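Local coordinates for carbonic anhydrase (Porphyridium purpureum, PDB 1DDZ), which probably catalyses the reversible hydration of carbon dioxide to hydrogencarbonate and a proton, as a zinc-dependent beta-class carbonic anhydrase, at residues L147-N150 and W151-H154; K273-A276 and E277-Q281; L430-L433 and I434-V438. All coordinates share one frame; numbering follows the deposited sequence.

Overall arrangement
Following the chain from its N terminus, interaction 1 comes first, on helix 147-161 of the first carbonic anhydrase unit, where residues 147-150 run straight into 151-154. Interaction 2 follows on helix 266-279, which packs against helices 163-166 and 172-193. Interaction 3 sits on helix 426-447 of the second unit, near its zinc site. Each joins neighbouring turns of one helix, so none closes a long loop; they stand in series, neither nested nor crossed. Interactions 1 and 2 have centres about 27 Å apart, whereas interactions 2 and 3, about 47 Å apart between centres, occupy opposite sides of the chain's centre.

Interaction 1: residues L147-N150 and W151-H154; sequences LIDN and WLRH
Arg153 folds its guanidinium back over Asp149, so that the CB of the aspartate lies against one face of the planar group. Arg153 NH2 reaches Asp149 OD1 at 3.3 Å in a salt bridge, the carboxylate and guanidinium planes turned 46° apart. A water sits beside the same two side chains: it accepts from Arg153 NH2 at 2.9 Å, in the guanidinium plane, and lies within hydrogen-bonding distance of Asp149 OD2. This second oxygen also takes the backbone N-H of Leu145, which ties the carboxylate to the chain just before the helix. Bends at chi2 and chi3 curl the arginine back instead of letting it run outward, and a long, flexible chain suits that return. The pair spans one turn at the start of helix 147-161, in the first carbonic anhydrase unit, and the backbone here is only loosely wound. Leu152 N gives Ile148 O a nearly straight bond of 3.0 Å, while Trp151 N makes a weak one to the same oxygen. On the apolar flank of the helix Ile148 CG1 meets Leu152 CG at 4.1 Å; branched aliphatic chains suit this buried side, where Ile148 also touches Tyr369 and the side chain of Leu152 lies about 9 Å from a bound zinc ion. Asn150 turns its amide back instead, ND2 donating to Leu147 O at 3.0 Å from 32° off the carbonyl plane. Its own backbone N reaches that oxygen from the same face, and ND2 further bonds Ser195 OG of the second subunit.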
ATOM      1  N   LEU A 147     -11.113   8.826  -2.380  1.00 10.69           N
ATOM      2  CA  LEU A 147      -9.853   8.067  -2.352  1.00 11.00           C
ATOM      3  C   LEU A 147      -8.750   8.733  -1.521  1.00  9.30           C
ATOM      4  O   LEU A 147      -8.204   8.127  -0.598  1.00  8.48           O
ATOM      5  CB  LEU A 147      -9.345   7.863  -3.786  1.00 10.13           C
ATOM      6  CG  LEU A 147      -8.065   7.124  -4.264  1.00 17.39           C
ATOM      7  CD1 LEU A 147      -6.773   7.641  -3.664  1.00  8.38           C
ATOM      8  CD2 LEU A 147      -8.187   5.666  -4.022  1.00 20.63           C
ATOM      9  N   ILE A 148      -8.392   9.956  -1.888  1.00  9.35           N
ATOM     10  CA  ILE A 148      -7.332  10.669  -1.205  1.00 10.67           C
ATOM     11  C   ILE A 148      -7.537  10.927   0.297  1.00 14.56           C
ATOM     12  O   ILE A 148      -6.554  11.123   1.021  1.00 14.18           O
ATOM     13  CB  ILE A 148      -7.002  11.981  -1.920  1.00 11.87           C
ATOM     14  CG1 ILE A 148      -5.677  12.530  -1.386  1.00  7.00           C
ATOM     15  CG2 ILE A 148      -8.145  12.974  -1.753  1.00 11.25           C
ATOM     16  CD1 ILE A 148      -5.154  13.658  -2.178  1.00 10.52           C
ATOM     17  N   ASP A 149      -8.779  10.910   0.778  1.00 10.81           N
ATOM     18  CA  ASP A 149      -9.005  11.148   2.205  1.00  8.89           C
ATOM     19  C   ASP A 149      -8.399  10.025   3.044  1.00  9.94           C
ATOM     20  O   ASP A 149      -7.999  10.238   4.192  1.00 10.76           O
ATOM     21  CB  ASP A 149     -10.497  11.280   2.497  1.00 10.37           C
ATOM     22  CG  ASP A 149     -10.903  12.696   2.770  1.00 11.53           C
ATOM     23  OD1 ASP A 149     -10.015  13.558   2.953  1.00 15.04           O
ATOM     24  OD2 ASP A 149     -12.118  12.958   2.813  1.00 15.05           O
ATOM     25  N   ASN A 150      -8.272   8.836   2.444  1.00  9.41           N
ATOM     26  CA  ASN A 150      -7.686   7.679   3.130  1.00  7.00           C
ATOM     27  C   ASN A 150      -6.177   7.892   3.292  1.00  7.23           C
ATOM     28  O   ASN A 150      -5.568   7.486   4.275  1.00  7.78           O
ATOM     29  CB  ASN A 150      -7.992   6.404   2.355  1.00  8.68           C
ATOM     30  CG  ASN A 150      -9.489   6.149   2.215  1.00 11.34           C
ATOM     31  OD1 ASN A 150     -10.183   5.862   3.187  1.00 14.75           O
ATOM     32  ND2 ASN A 150      -9.992   6.254   0.994  1.00  7.00           N
ATOM     33  N   TRP A 151      -5.576   8.590   2.335  1.00 11.14           N
ATOM     34  CA  TRP A 151      -4.158   8.910   2.399  1.00 11.53           C
ATOM     35  C   TRP A 151      -4.022   9.962   3.509  1.00 11.03           C
ATOM     36  O   TRP A 151      -3.194   9.840   4.408  1.00 12.54           O
ATOM     37  CB  TRP A 151      -3.696   9.510   1.058  1.00 10.24           C
ATOM     38  CG  TRP A 151      -2.225   9.821   0.995  1.00 11.50           C
ATOM     39  CD1 TRP A 151      -1.635  11.041   1.161  1.00  9.29           C
ATOM     40  CD2 TRP A 151      -1.162   8.890   0.735  1.00  7.49           C
ATOM     41  NE1 TRP A 151      -0.271  10.926   1.022  1.00  9.12           N
ATOM     42  CE2 TRP A 151       0.046   9.620   0.758  1.00  8.94           C
ATOM     43  CE3 TRP A 151      -1.118   7.509   0.480  1.00  7.73           C
ATOM     44  CZ2 TRP A 151       1.289   9.018   0.533  1.00  8.89           C
ATOM     45  CZ3 TRP A 151       0.118   6.912   0.259  1.00 11.74           C
ATOM     46  CH2 TRP A 151       1.304   7.669   0.287  1.00  9.13           C
ATOM     47  N   LEU A 152      -4.872  10.985   3.443  1.00 15.10           N
ATOM     48  CA  LEU A 152      -4.879  12.089   4.403  1.00 14.35           C
ATOM     49  C   LEU A 152      -5.199  11.732   5.854  1.00 13.99           C
ATOM     50  O   LEU A 152      -4.953  12.551   6.738  1.00 13.98           O
ATOM     51  CB  LEU A 152      -5.779  13.219   3.916  1.00 13.02           C
ATOM     52  CG  LEU A 152      -5.361  13.782   2.554  1.00  8.61           C
ATOM     53  CD1 LEU A 152      -6.298  14.874   2.148  1.00  7.00           C
ATOM     54  CD2 LEU A 152      -3.942  14.304   2.622  1.00  9.50           C
ATOM     55  N   ARG A 153      -5.730  10.531   6.101  1.00 12.90           N
ATOM     56  CA  ARG A 153      -6.009  10.089   7.462  1.00 11.84           C
ATOM     57  C   ARG A 153      -4.713  10.031   8.258  1.00 13.79           C
ATOM     58  O   ARG A 153      -4.744  10.153   9.460  1.00 13.88           O
ATOM     59  CB  ARG A 153      -6.647   8.700   7.504  1.00 14.25           C
ATOM     60  CG  ARG A 153      -8.113   8.616   7.156  1.00 22.73           C
ATOM     61  CD  ARG A 153      -8.938   9.700   7.825  1.00 29.85           C
ATOM     62  NE  ARG A 153      -8.934  10.936   7.030  1.00 35.48           N
ATOM     63  CZ  ARG A 153      -9.977  11.749   6.891  1.00 35.14           C
ATOM     64  NH1 ARG A 153     -11.131  11.467   7.491  1.00 38.38           N
ATOM     65  NH2 ARG A 153      -9.862  12.854   6.159  1.00 37.51           N
ATOM     66  N   HIS A 154      -3.571   9.848   7.588  1.00 10.27           N
ATOM     67  CA  HIS A 154      -2.294   9.782   8.282  1.00  8.35           C
ATOM     68  C   HIS A 154      -1.905  11.121   8.858  1.00  8.73           C
ATOM     69  O   HIS A 154      -1.326  11.192   9.932  1.00 12.37           O
ATOM     70  CB  HIS A 154      -1.192   9.246   7.364  1.00  8.71           C
ATOM     71  CG  HIS A 154      -1.365   7.806   7.014  1.00  7.00           C
ATOM     72  ND1 HIS A 154      -1.036   6.785   7.884  1.00  7.00           N
ATOM     73  CD2 HIS A 154      -1.873   7.207   5.916  1.00  7.00           C
ATOM     74  CE1 HIS A 154      -1.342   5.627   7.335  1.00  7.00           C
ATOM     75  NE2 HIS A 154      -1.849   5.860   6.141  1.00  7.00           N
TER
HETATM   76  O   HOH W   1     -12.254  14.294   5.378  1.00 17.91           O

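Interaction 2: residues K273-A276 and E277-Q281; sequences KLTA and ELVQQ
Lys273 and Glu277, one turn apart, meet through a short salt bridge in which NZ of the lysine donates to OE1 of the glutamate at 2.6 Å, nearly in line with the carboxylate C-O bond. The lysine runs out with CG anti to its own N (chi1 -169°) and then bends at chi4 (-47°), which brings the ammonium round to the acid. Glu277 comes to the meeting with its chain extended, OE1 passing 3.6 Å from Lys273 CG, so the methylenes of the lysine lie against the carboxylate as well. The other oxygen, Glu277 OE2, lies 3.9 Å from Leu274 CD2. Long charged chains suit this outer flank, since both can stretch over the helix surface without burying an ion. Beneath them runs a regular i to i+4 ladder of helix 266-279, which packs on helices 163-166 and 172-193. Val279 N to Thr275 O, 2.9 Å and 169° at the hydrogen, is the straightest rung. Gln280 N reaches Ala276 O, to which a water also donates at 3.0 Å while accepting from Gln280 NE2. Gln281 then turns its amide back, NE2 donating a hydrogen bond to Glu277 O at 3.3 Å from well above the carbonyl plane. Further out, Leu278 supplies the apolar face that rests on Arg178, Glu181 and Leu182 of helix 172-193. Thr275 packs on Leu185 and Tyr165, its hydroxyl bonded to Met271 O, and Val279 shares Tyr165.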
ATOM      1  N   LYS A 273      12.929  14.239  22.351  1.00 15.80           N
ATOM      2  CA  LYS A 273      13.842  15.386  22.396  1.00 18.19           C
ATOM      3  C   LYS A 273      13.632  16.350  21.229  1.00 15.03           C
ATOM      4  O   LYS A 273      13.566  17.551  21.444  1.00 17.12           O
ATOM      5  CB  LYS A 273      15.294  14.929  22.368  1.00 25.00           C
ATOM      6  CG  LYS A 273      16.272  16.050  22.675  1.00 31.87           C
ATOM      7  CD  LYS A 273      17.711  15.605  22.471  1.00 40.10           C
ATOM      8  CE  LYS A 273      18.660  16.381  23.389  1.00 47.01           C
ATOM      9  NZ  LYS A 273      18.447  17.869  23.420  1.00 48.15           N
ATOM     10  N   LEU A 274      13.550  15.823  20.003  1.00 12.44           N
ATOM     11  CA  LEU A 274      13.350  16.652  18.803  1.00 10.19           C
ATOM     12  C   LEU A 274      12.016  17.362  18.848  1.00  7.08           C
ATOM     13  O   LEU A 274      11.897  18.546  18.558  1.00  8.73           O
ATOM     14  CB  LEU A 274      13.455  15.794  17.542  1.00 10.21           C
ATOM     15  CG  LEU A 274      14.819  15.163  17.298  1.00  8.37           C
ATOM     16  CD1 LEU A 274      14.786  14.435  15.963  1.00 12.26           C
ATOM     17  CD2 LEU A 274      15.867  16.250  17.277  1.00  7.00           C
ATOM     18  N   THR A 275      11.011  16.662  19.334  1.00 10.74           N
ATOM     19  CA  THR A 275       9.692  17.263  19.450  1.00 11.34           C
ATOM     20  C   THR A 275       9.762  18.454  20.409  1.00 12.05           C
ATOM     21  O   THR A 275       9.251  19.537  20.114  1.00  9.95           O
ATOM     22  CB  THR A 275       8.684  16.229  19.961  1.00 12.71           C
ATOM     23  OG1 THR A 275       8.683  15.108  19.077  1.00 15.17           O
ATOM     24  CG2 THR A 275       7.304  16.817  19.982  1.00 12.83           C
ATOM     25  N   ALA A 276      10.433  18.254  21.542  1.00 14.25           N
ATOM     26  CA  ALA A 276      10.594  19.306  22.540  1.00 13.14           C
ATOM     27  C   ALA A 276      11.251  20.520  21.913  1.00 11.96           C
ATOM     28  O   ALA A 276      10.797  21.651  22.097  1.00 14.03           O
ATOM     29  CB  ALA A 276      11.431  18.803  23.701  1.00 11.44           C
ATOM     30  N   GLU A 277      12.257  20.283  21.084  1.00 16.92           N
ATOM     31  CA  GLU A 277      12.963  21.384  20.447  1.00 14.13           C
ATOM     32  C   GLU A 277      12.143  22.082  19.374  1.00 16.81           C
ATOM     33  O   GLU A 277      12.214  23.305  19.212  1.00 19.21           O
ATOM     34  CB  GLU A 277      14.312  20.898  19.948  1.00 17.18           C
ATOM     35  CG  GLU A 277      15.187  20.476  21.126  1.00 19.00           C
ATOM     36  CD  GLU A 277      16.437  19.698  20.745  1.00 23.34           C
ATOM     37  OE1 GLU A 277      17.238  19.417  21.655  1.00 25.78           O
ATOM     38  OE2 GLU A 277      16.621  19.352  19.567  1.00 23.23           O
ATOM     39  N   LEU A 278      11.274  21.343  18.704  1.00 18.07           N
ATOM     40  CA  LEU A 278      10.448  21.978  17.685  1.00 18.05           C
ATOM     41  C   LEU A 278       9.403  22.844  18.376  1.00 21.39           C
ATOM     42  O   LEU A 278       9.312  24.052  18.149  1.00 21.96           O
ATOM     43  CB  LEU A 278       9.738  20.918  16.847  1.00 18.07           C
ATOM     44  CG  LEU A 278       8.791  21.300  15.702  1.00 15.96           C
ATOM     45  CD1 LEU A 278       7.389  20.897  15.998  1.00 16.25           C
ATOM     46  CD2 LEU A 278       8.858  22.750  15.368  1.00 15.10           C
ATOM     47  N   VAL A 279       8.644  22.202  19.258  1.00 21.56           N
ATOM     48  CA  VAL A 279       7.550  22.831  19.966  1.00 20.73           C
ATOM     49  C   VAL A 279       7.848  24.101  20.726  1.00 18.99           C
ATOM     50  O   VAL A 279       7.014  24.991  20.775  1.00 20.78           O
ATOM     51  CB  VAL A 279       6.802  21.791  20.812  1.00 21.91           C
ATOM     52  CG1 VAL A 279       5.817  22.445  21.722  1.00 27.38           C
ATOM     53  CG2 VAL A 279       6.052  20.850  19.876  1.00 19.99           C
ATOM     54  N   GLN A 280       9.047  24.220  21.271  1.00 20.79           N
ATOM     55  CA  GLN A 280       9.391  25.434  22.004  1.00 22.26           C
ATOM     56  C   GLN A 280       9.626  26.653  21.109  1.00 22.10           C
ATOM     57  O   GLN A 280       9.865  27.746  21.627  1.00 24.42           O
ATOM     58  CB  GLN A 280      10.604  25.207  22.907  1.00 24.51           C
ATOM     59  CG  GLN A 280      11.917  24.993  22.175  1.00 32.10           C
ATOM     60  CD  GLN A 280      13.042  24.558  23.107  1.00 38.07           C
ATOM     61  OE1 GLN A 280      14.226  24.701  22.792  1.00 43.60           O
ATOM     62  NE2 GLN A 280      12.675  24.000  24.252  1.00 39.88           N
ATOM     63  N   GLN A 281       9.616  26.474  19.784  1.00 20.14           N
ATOM     64  CA  GLN A 281       9.828  27.600  18.864  1.00 17.20           C
ATOM     65  C   GLN A 281       8.503  28.052  18.292  1.00 16.56           C
ATOM     66  O   GLN A 281       7.540  27.285  18.268  1.00 19.75           O
ATOM     67  CB  GLN A 281      10.758  27.210  17.713  1.00 17.96           C
ATOM     68  CG  GLN A 281      12.031  26.513  18.130  1.00 14.94           C
ATOM     69  CD  GLN A 281      12.936  26.286  16.946  1.00 19.89           C
ATOM     70  OE1 GLN A 281      13.364  27.246  16.301  1.00 17.74           O
ATOM     71  NE2 GLN A 281      13.203  25.023  16.621  1.00 15.60           N
TER
HETATM   72  O   HOH W   2       9.787  22.510  24.798  1.00 41.21           O

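Interaction 3: residues L430-L433 and I434-V438; sequences LNRL and IEINV
Ile434 lays its CG1 branch across Leu430 CD2, 3.7 Å away, on one face of helix 426-447 in the second beta-class carbonic anhydrase unit. With CG1 beside the backbone N (chi1 -74°), the branch leans back along the axis over the previous turn. The same side chain touches Cys387, a ligand of the second zinc ion, so a beta-branched hydrocarbon here fills the space between helix and metal site with a nonpolar surface. Leu430 in turn packs against Cys390 and Ala391 of helix 388-392. On another flank Arg432 and Glu435, three residues apart, form a salt bridge: NH1 of the arginine gives OE1 of the glutamate a bond of 3.0 Å at 162°, arriving on the syn side of the carboxylate but tilted out of its plane. The oxygen lies close to the guanidinium plane, although the two planar groups are turned 34° against each other. Both ions are buried, and each is provided for by several partners: Arg432 also pairs through NE with Glu419 and through NH2 with Gln27 O, while Glu435 OE2 accepts from Gly30 N and is bonded to Tyr385 OH. A methionine in place of Arg432 would probably leave the buried carboxylate of Glu435, and Glu419 with it, without their positive mate and Gln27 O without its donor. Leu433, wholly aliphatic, packs on Ile409 and Val412 of helix 407-414. Where its own carbonyl continues the helical ladder, Leu433 O accepts from Asn437 N at 2.8 Å.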
ATOM      1  N   LEU A 430      17.695  -2.418 -22.874  1.00 16.18           N
ATOM      2  CA  LEU A 430      17.229  -1.789 -21.647  1.00 13.08           C
ATOM      3  C   LEU A 430      16.407  -0.560 -22.023  1.00 13.27           C
ATOM      4  O   LEU A 430      15.339  -0.300 -21.481  1.00 17.77           O
ATOM      5  CB  LEU A 430      18.400  -1.284 -20.813  1.00 12.26           C
ATOM      6  CG  LEU A 430      18.300  -1.075 -19.282  1.00 18.79           C
ATOM      7  CD1 LEU A 430      19.201   0.064 -18.852  1.00 14.93           C
ATOM      8  CD2 LEU A 430      16.882  -0.826 -18.790  1.00 17.09           C
ATOM      9  N   ASN A 431      16.960   0.241 -22.921  1.00 10.58           N
ATOM     10  CA  ASN A 431      16.297   1.442 -23.374  1.00  9.53           C
ATOM     11  C   ASN A 431      14.962   1.188 -24.029  1.00 11.79           C
ATOM     12  O   ASN A 431      14.102   2.058 -23.999  1.00 14.09           O
ATOM     13  CB  ASN A 431      17.193   2.211 -24.317  1.00  7.87           C
ATOM     14  CG  ASN A 431      18.302   2.914 -23.589  1.00 11.59           C
ATOM     15  OD1 ASN A 431      19.073   3.618 -24.192  1.00 19.62           O
ATOM     16  ND2 ASN A 431      18.365   2.755 -22.278  1.00  9.79           N
ATOM     17  N   ARG A 432      14.778   0.022 -24.642  1.00 10.47           N
ATOM     18  CA  ARG A 432      13.496  -0.294 -25.275  1.00 11.12           C
ATOM     19  C   ARG A 432      12.498  -0.653 -24.182  1.00  9.91           C
ATOM     20  O   ARG A 432      11.335  -0.235 -24.226  1.00 10.03           O
ATOM     21  CB  ARG A 432      13.620  -1.456 -26.270  1.00  9.91           C
ATOM     22  CG  ARG A 432      12.301  -1.811 -26.969  1.00  7.00           C
ATOM     23  CD  ARG A 432      11.756  -0.629 -27.767  1.00 10.25           C
ATOM     24  NE  ARG A 432      11.768  -0.914 -29.199  1.00 15.21           N
ATOM     25  CZ  ARG A 432      11.699  -0.004 -30.164  1.00  9.94           C
ATOM     26  NH1 ARG A 432      11.630   1.286 -29.881  1.00  7.00           N
ATOM     27  NH2 ARG A 432      11.612  -0.403 -31.419  1.00 11.71           N
ATOM     28  N   LEU A 433      12.961  -1.436 -23.215  1.00  9.87           N
ATOM     29  CA  LEU A 433      12.131  -1.851 -22.079  1.00 13.01           C
ATOM     30  C   LEU A 433      11.625  -0.601 -21.351  1.00 13.01           C
ATOM     31  O   LEU A 433      10.481  -0.535 -20.917  1.00 15.85           O
ATOM     32  CB  LEU A 433      12.964  -2.680 -21.102  1.00 13.02           C
ATOM     33  CG  LEU A 433      12.363  -3.770 -20.199  1.00 15.91           C
ATOM     34  CD1 LEU A 433      13.078  -3.704 -18.881  1.00  8.69           C
ATOM     35  CD2 LEU A 433      10.871  -3.642 -20.011  1.00 11.61           C
ATOM     36  N   ILE A 434      12.507   0.377 -21.223  1.00 11.00           N
ATOM     37  CA  ILE A 434      12.213   1.646 -20.566  1.00 11.57           C
ATOM     38  C   ILE A 434      11.100   2.370 -21.322  1.00 11.39           C
ATOM     39  O   ILE A 434      10.220   2.977 -20.725  1.00 14.10           O
ATOM     40  CB  ILE A 434      13.524   2.512 -20.504  1.00  7.26           C
ATOM     41  CG1 ILE A 434      14.472   1.943 -19.455  1.00  7.00           C
ATOM     42  CG2 ILE A 434      13.240   3.973 -20.251  1.00  7.00           C
ATOM     43  CD1 ILE A 434      15.719   2.752 -19.334  1.00  7.00           C
ATOM     44  N   GLU A 435      11.123   2.272 -22.648  1.00 11.28           N
ATOM     45  CA  GLU A 435      10.127   2.920 -23.491  1.00  9.60           C
ATOM     46  C   GLU A 435       8.766   2.254 -23.354  1.00  8.52           C
ATOM     47  O   GLU A 435       7.728   2.922 -23.268  1.00  9.66           O
ATOM     48  CB  GLU A 435      10.567   2.865 -24.959  1.00 11.44           C
ATOM     49  CG  GLU A 435      11.763   3.722 -25.281  1.00  9.44           C
ATOM     50  CD  GLU A 435      12.347   3.442 -26.672  1.00  7.79           C
ATOM     51  OE1 GLU A 435      12.228   2.307 -27.148  1.00  9.81           O
ATOM     52  OE2 GLU A 435      12.912   4.370 -27.286  1.00  9.05           O
ATOM     53  N   ILE A 436       8.770   0.937 -23.434  1.00  7.00           N
ATOM     54  CA  ILE A 436       7.551   0.159 -23.317  1.00  9.98           C
ATOM     55  C   ILE A 436       6.978   0.294 -21.889  1.00 12.22           C
ATOM     56  O   ILE A 436       5.752   0.275 -21.695  1.00 12.55           O
ATOM     57  CB  ILE A 436       7.833  -1.292 -23.679  1.00  8.70           C
ATOM     58  CG1 ILE A 436       8.281  -1.363 -25.146  1.00 12.50           C
ATOM     59  CG2 ILE A 436       6.617  -2.152 -23.440  1.00 10.86           C
ATOM     60  CD1 ILE A 436       8.723  -2.784 -25.572  1.00 10.66           C
ATOM     61  N   ASN A 437       7.858   0.470 -20.900  1.00 11.05           N
ATOM     62  CA  ASN A 437       7.413   0.657 -19.518  1.00 12.72           C
ATOM     63  C   ASN A 437       6.598   1.951 -19.417  1.00 12.64           C
ATOM     64  O   ASN A 437       5.513   1.959 -18.852  1.00 18.07           O
ATOM     65  CB  ASN A 437       8.593   0.671 -18.555  1.00 12.63           C
ATOM     66  CG  ASN A 437       8.167   0.884 -17.109  1.00 13.95           C
ATOM     67  OD1 ASN A 437       8.520   1.885 -16.507  1.00 13.07           O
ATOM     68  ND2 ASN A 437       7.401  -0.048 -16.561  1.00 10.60           N
ATOM     69  N   VAL A 438       7.071   3.013 -20.061  1.00 17.59           N
ATOM     70  CA  VAL A 438       6.360   4.305 -20.088  1.00 13.19           C
ATOM     71  C   VAL A 438       4.983   4.128 -20.747  1.00 14.97           C
ATOM     72  O   VAL A 438       3.974   4.648 -20.257  1.00 13.47           O
ATOM     73  CB  VAL A 438       7.169   5.385 -20.896  1.00  9.05           C
ATOM     74  CG1 VAL A 438       6.353   6.631 -21.112  1.00  7.00           C
ATOM     75  CG2 VAL A 438       8.426   5.748 -20.172  1.00 12.68           C
TER